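Local atomic coordinates of conserved hypothetical protein MTH1747 (Methanothermobacter thermautotrophicus, PDB entry 1I36), a protein that is of unknown function but binds NADP through a Rossmann-type domain and resembles 3-hydroxyacid dehydrogenases in structure. Residues K104-V116 against E151-S163. The protein carries 1 engineered substitution. Numbering follows the deposited sequence.
Sequences KGGFVDAAIMGSV and EPGDASAIKMLRS. With NAP (NADP nicotinamide-adenine-dinucleotide phosphate), chain C.
Asp109, buried on strand 106-112, turns its carboxylate into the first turn of helix 154-182. OD2 accepts a nearly straight bond from Ser156 N (2.9 Å, 171°) and a weak, bent one from Gly153 N (2.8 Å), while the syn lone pair of OD1 receives the hydroxyl of Ser156, with OG 2.7 Å away. With CG anti to the backbone N (chi1 174°), the carboxylate reaches all three donors. Beside this polar grip, Pro152 CB packs obliquely on Phe107 CD1 (3.8 Å), and Ala111 CB meets Ala155. Farther along, Met113 bends at chi2 and chi3, laying SD against Lys159 CB and setting CE over one guanidinium face of Arg162, 3.6 Å above its centre. Arg162 NH2 returns to Met113 O (2.9 Å) from above the carbonyl plane. Ile112 rests on the nicotinamide ring, and Lys159 passes close to Asn89 of the NADP site. An alanine in place of Asp109 is likely to leave Ser156 N and OG without their buried acceptor, weakening the join between strand and helix. The N-H groups of Gly153 and Ser156, and the helix dipole, would probably stabilise the carboxylate as an anion; these bonds join the nucleotide-binding sheet to the long helix leading into the C-terminal helical domain.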
loop_
_atom_site.group_PDB
_atom_site.type_symbol
_atom_site.label_atom_id
_atom_site.label_comp_id
_atom_site.label_asym_id
_atom_site.label_seq_id
_atom_site.Cartn_x
_atom_site.Cartn_y
_atom_site.Cartn_z
ATOM N N LYS A 104 15.770 32.299 -22.306
ATOM C CA LYS A 104 16.246 32.105 -23.666
ATOM C C LYS A 104 16.625 30.673 -23.992
ATOM O O LYS A 104 17.200 30.420 -25.039
ATOM C CB LYS A 104 17.495 32.952 -23.874
ATOM C CG LYS A 104 17.310 34.421 -23.661
ATOM C CD LYS A 104 18.541 35.153 -24.153
ATOM C CE LYS A 104 19.671 35.148 -23.140
ATOM N NZ LYS A 104 19.561 36.367 -22.263
ATOM N N GLY A 105 16.341 29.737 -23.092
ATOM C CA GLY A 105 16.719 28.364 -23.346
ATOM C C GLY A 105 15.588 27.400 -23.111
ATOM O O GLY A 105 14.479 27.811 -22.851
ATOM N N GLY A 106 15.851 26.116 -23.310
ATOM C CA GLY A 106 14.830 25.123 -23.060
ATOM C C GLY A 106 15.075 24.601 -21.648
ATOM O O GLY A 106 16.223 24.503 -21.204
ATOM N N PHE A 107 14.008 24.290 -20.923
ATOM C CA PHE A 107 14.163 23.800 -19.558
ATOM C C PHE A 107 13.672 22.364 -19.489
ATOM O O PHE A 107 12.615 22.049 -20.006
ATOM C CB PHE A 107 13.330 24.645 -18.600
ATOM C CG PHE A 107 13.475 24.241 -17.151
ATOM C CD1 PHE A 107 12.726 23.200 -16.627
ATOM C CD2 PHE A 107 14.308 24.943 -16.311
ATOM C CE1 PHE A 107 12.801 22.874 -15.258
ATOM C CE2 PHE A 107 14.389 24.625 -14.927
ATOM C CZ PHE A 107 13.623 23.592 -14.421
ATOM N N VAL A 108 14.410 21.527 -18.774
ATOM C CA VAL A 108 14.041 20.126 -18.569
ATOM C C VAL A 108 13.998 19.811 -17.080
ATOM O O VAL A 108 14.946 20.110 -16.353
ATOM C CB VAL A 108 15.085 19.177 -19.236
ATOM C CG1 VAL A 108 14.725 17.685 -18.937
ATOM C CG2 VAL A 108 15.043 19.392 -20.782
ATOM N N ASP A 109 12.876 19.256 -16.625
ATOM C CA ASP A 109 12.725 18.864 -15.202
ATOM C C ASP A 109 13.234 17.408 -15.173
ATOM O O ASP A 109 12.599 16.550 -15.767
ATOM C CB ASP A 109 11.229 18.914 -14.868
ATOM C CG ASP A 109 10.903 18.406 -13.483
ATOM O OD1 ASP A 109 11.832 18.158 -12.676
ATOM O OD2 ASP A 109 9.697 18.247 -13.206
ATOM N N ALA A 110 14.411 17.147 -14.595
ATOM C CA ALA A 110 14.899 15.754 -14.515
ATOM C C ALA A 110 14.687 15.329 -13.060
ATOM O O ALA A 110 14.893 16.128 -12.165
ATOM C CB ALA A 110 16.394 15.693 -14.862
ATOM N N ALA A 111 14.308 14.076 -12.818
ATOM C CA ALA A 111 14.106 13.600 -11.441
ATOM C C ALA A 111 14.785 12.234 -11.309
ATOM O O ALA A 111 14.504 11.308 -12.087
ATOM C CB ALA A 111 12.599 13.481 -11.120
ATOM N N ILE A 112 15.663 12.133 -10.319
ATOM C CA ILE A 112 16.419 10.920 -10.029
ATOM C C ILE A 112 15.460 9.975 -9.299
ATOM O O ILE A 112 14.894 10.334 -8.266
ATOM C CB ILE A 112 17.645 11.248 -9.150
ATOM C CG1 ILE A 112 18.657 12.037 -10.000
ATOM C CG2 ILE A 112 18.325 9.942 -8.666
ATOM C CD1 ILE A 112 19.888 12.563 -9.221
ATOM N N MET A 113 15.252 8.798 -9.879
ATOM C CA MET A 113 14.313 7.806 -9.350
ATOM C C MET A 113 14.964 6.667 -8.574
ATOM O O MET A 113 14.547 5.519 -8.687
ATOM C CB MET A 113 13.494 7.227 -10.515
ATOM C CG MET A 113 12.663 8.269 -11.254
ATOM S SD MET A 113 11.578 9.055 -10.103
ATOM C CE MET A 113 10.299 7.874 -9.942
ATOM N N GLY A 114 15.950 6.992 -7.755
ATOM C CA GLY A 114 16.623 5.965 -6.992
ATOM C C GLY A 114 17.750 6.510 -6.144
ATOM O O GLY A 114 17.748 7.689 -5.757
ATOM N N SER A 115 18.716 5.639 -5.861
ATOM C CA SER A 115 19.866 5.992 -5.043
ATOM C C SER A 115 21.114 6.215 -5.899
ATOM O O SER A 115 21.611 5.278 -6.513
ATOM C CB SER A 115 20.133 4.870 -4.026
ATOM O OG SER A 115 21.375 5.053 -3.360
ATOM N N VAL A 116 21.611 7.444 -5.934
ATOM C CA VAL A 116 22.819 7.749 -6.698
ATOM C C VAL A 116 23.962 6.893 -6.145
ATOM O O VAL A 116 24.712 6.271 -6.896
ATOM C CB VAL A 116 23.191 9.254 -6.592
ATOM C CG1 VAL A 116 24.488 9.537 -7.310
ATOM C CG2 VAL A 116 22.085 10.109 -7.218
ATOM N N GLU A 151 5.491 18.639 -19.468
ATOM C CA GLU A 151 6.083 19.939 -19.171
ATOM C C GLU A 151 6.883 19.972 -17.891
ATOM O O GLU A 151 6.871 19.010 -17.140
ATOM C CB GLU A 151 4.945 20.983 -19.145
ATOM C CG GLU A 151 3.744 20.583 -18.314
ATOM C CD GLU A 151 2.593 21.601 -18.388
ATOM O OE1 GLU A 151 2.085 21.897 -19.492
ATOM O OE2 GLU A 151 2.197 22.112 -17.328
ATOM N N PRO A 152 7.668 21.044 -17.670
ATOM C CA PRO A 152 8.471 21.153 -16.443
ATOM C C PRO A 152 7.554 20.986 -15.244
ATOM O O PRO A 152 6.459 21.530 -15.238
ATOM C CB PRO A 152 9.008 22.577 -16.525
ATOM C CG PRO A 152 9.262 22.703 -18.053
ATOM C CD PRO A 152 7.928 22.187 -18.576
ATOM N N GLY A 153 7.989 20.214 -14.251
ATOM C CA GLY A 153 7.153 19.992 -13.094
ATOM C C GLY A 153 6.571 18.569 -13.091
ATOM O O GLY A 153 6.378 17.997 -12.006
ATOM N N ASP A 154 6.337 17.976 -14.272
ATOM C CA ASP A 154 5.762 16.628 -14.332
ATOM C C ASP A 154 6.668 15.555 -13.764
ATOM O O ASP A 154 6.214 14.761 -12.937
ATOM C CB ASP A 154 5.305 16.236 -15.743
ATOM C CG ASP A 154 4.157 17.091 -16.241
ATOM O OD1 ASP A 154 3.475 17.749 -15.428
ATOM O OD2 ASP A 154 3.908 17.076 -17.456
ATOM N N ALA A 155 7.948 15.568 -14.138
ATOM C CA ALA A 155 8.901 14.577 -13.616
ATOM C C ALA A 155 9.039 14.658 -12.084
ATOM O O ALA A 155 9.030 13.629 -11.390
ATOM C CB ALA A 155 10.255 14.766 -14.292
ATOM N N SER A 156 9.209 15.874 -11.561
ATOM C CA SER A 156 9.294 16.076 -10.120
ATOM C C SER A 156 7.979 15.638 -9.439
ATOM O O SER A 156 8.011 15.070 -8.343
ATOM C CB SER A 156 9.625 17.543 -9.800
ATOM O OG SER A 156 11.004 17.745 -10.160
ATOM N N ALA A 157 6.836 15.922 -10.056
ATOM C CA ALA A 157 5.556 15.503 -9.485
ATOM C C ALA A 157 5.476 13.988 -9.424
ATOM O O ALA A 157 4.930 13.466 -8.483
ATOM C CB ALA A 157 4.352 16.033 -10.315
ATOM N N ILE A 158 5.815 13.318 -10.523
ATOM C CA ILE A 158 5.805 11.864 -10.556
ATOM C C ILE A 158 6.707 11.265 -9.459
ATOM O O ILE A 158 6.345 10.277 -8.780
ATOM C CB ILE A 158 6.281 11.336 -11.931
ATOM C CG1 ILE A 158 5.228 11.623 -12.994
ATOM C CG2 ILE A 158 6.517 9.790 -11.860
ATOM C CD1 ILE A 158 5.826 11.765 -14.437
ATOM N N LYS A 159 7.893 11.840 -9.289
ATOM C CA LYS A 159 8.824 11.338 -8.280
ATOM C C LYS A 159 8.250 11.472 -6.856
ATOM O O LYS A 159 8.299 10.526 -6.046
ATOM C CB LYS A 159 10.147 12.095 -8.356
ATOM C CG LYS A 159 11.145 11.671 -7.266
ATOM C CD LYS A 159 12.412 12.464 -7.325
ATOM C CE LYS A 159 13.241 12.218 -6.078
ATOM N NZ LYS A 159 12.478 12.734 -4.900
ATOM N N MET A 160 7.691 12.640 -6.575
ATOM C CA MET A 160 7.094 12.956 -5.275
ATOM C C MET A 160 5.857 12.073 -5.030
ATOM O O MET A 160 5.625 11.633 -3.907
ATOM C CB MET A 160 6.698 14.443 -5.266
ATOM C CG MET A 160 5.828 14.907 -4.128
ATOM S SD MET A 160 3.987 14.599 -4.221
ATOM C CE MET A 160 3.352 16.008 -5.127
ATOM N N LEU A 161 5.064 11.833 -6.071
ATOM C CA LEU A 161 3.873 10.989 -5.917
ATOM C C LEU A 161 4.234 9.545 -5.609
ATOM O O LEU A 161 3.596 8.911 -4.752
ATOM C CB LEU A 161 2.978 11.095 -7.146
ATOM C CG LEU A 161 2.304 12.473 -7.190
ATOM C CD1 LEU A 161 1.651 12.716 -8.537
ATOM C CD2 LEU A 161 1.270 12.576 -6.072
ATOM N N ARG A 162 5.271 9.031 -6.264
ATOM C CA ARG A 162 5.733 7.670 -6.010
ATOM C C ARG A 162 6.240 7.580 -4.581
ATOM O O ARG A 162 5.994 6.590 -3.875
ATOM C CB ARG A 162 6.858 7.257 -6.967
ATOM C CG ARG A 162 7.341 5.814 -6.697
ATOM C CD ARG A 162 8.317 5.250 -7.716
ATOM N NE ARG A 162 9.704 5.407 -7.281
ATOM C CZ ARG A 162 10.756 4.835 -7.872
ATOM N NH1 ARG A 162 10.598 4.040 -8.929
ATOM N NH2 ARG A 162 11.984 5.142 -7.460
ATOM N N SER A 163 6.969 8.610 -4.167
ATOM C CA SER A 163 7.538 8.692 -2.830
ATOM C C SER A 163 6.435 8.741 -1.779
ATOM O O SER A 163 6.485 8.042 -0.753
ATOM C CB SER A 163 8.439 9.938 -2.731
ATOM O OG SER A 163 8.933 10.094 -1.409
HETATM P PA NAP C . 26.150 17.851 -2.714
HETATM O O1A NAP C . 25.201 18.526 -1.848
HETATM O O2A NAP C . 26.533 16.475 -2.957
HETATM O O5B NAP C . 26.494 18.786 -4.055
HETATM C C5B NAP C . 25.911 20.161 -4.450
HETATM C C4B NAP C . 27.174 20.826 -4.743
HETATM O O4B NAP C . 26.505 22.213 -5.243
HETATM C C3B NAP C . 27.856 21.559 -4.015
HETATM O O3B NAP C . 28.855 20.772 -4.511
HETATM C C2B NAP C . 28.317 22.949 -3.822
HETATM O O2B NAP C . 29.428 23.541 -3.866
HETATM C C1B NAP C . 27.410 23.305 -4.837
HETATM N N9A NAP C . 26.683 24.550 -4.518
HETATM C C8A NAP C . 26.001 25.101 -3.428
HETATM N N7A NAP C . 25.591 26.324 -3.679
HETATM C C5A NAP C . 26.000 26.603 -4.969
HETATM C C6A NAP C . 25.866 27.753 -5.814
HETATM N N6A NAP C . 25.245 28.862 -5.405
HETATM N N1A NAP C . 26.409 27.694 -7.090
HETATM C C2A NAP C . 27.054 26.572 -7.522
HETATM N N3A NAP C . 27.223 25.458 -6.782
HETATM C C4A NAP C . 26.659 25.537 -5.503
HETATM O O3 NAP C . 24.660 17.458 -3.354
HETATM P PN NAP C . 24.083 16.209 -4.351
HETATM O O1N NAP C . 23.880 14.982 -3.509
HETATM O O2N NAP C . 25.073 16.172 -5.433
HETATM O O5D NAP C . 22.701 16.586 -5.025
HETATM C C5D NAP C . 22.580 17.710 -5.934
HETATM C C4D NAP C . 21.105 17.949 -6.199
HETATM O O4D NAP C . 20.346 16.807 -6.698
HETATM C C3D NAP C . 20.298 18.417 -4.961
HETATM O O3D NAP C . 19.299 19.454 -5.219
HETATM C C2D NAP C . 19.650 17.187 -4.421
HETATM O O2D NAP C . 18.495 17.445 -3.677
HETATM C C1D NAP C . 19.410 16.367 -5.708
HETATM N N1N NAP C . 19.355 14.911 -5.499
HETATM C C2N NAP C . 20.457 14.233 -4.961
HETATM C C3N NAP C . 20.304 12.814 -4.810
HETATM C C7N NAP C . 21.369 11.985 -4.270
HETATM O O7N NAP C . 21.223 10.754 -4.154
HETATM N N7N NAP C . 22.558 12.513 -3.878
HETATM C C4N NAP C . 19.094 12.200 -5.202
HETATM C C5N NAP C . 18.042 12.879 -5.716
HETATM C C6N NAP C . 18.174 14.235 -5.868
HETATM P P2B NAP C . 30.128 23.689 -2.364
HETATM O O1X NAP C . 30.619 22.348 -1.896
HETATM O O2X NAP C . 31.181 24.610 -2.693
HETATM O O3X NAP C . 29.081 24.153 -1.477
HETATM O O HOH W 1 14.005 16.799 -9.387
HETATM O O HOH W 2 13.104 3.137 -10.620
#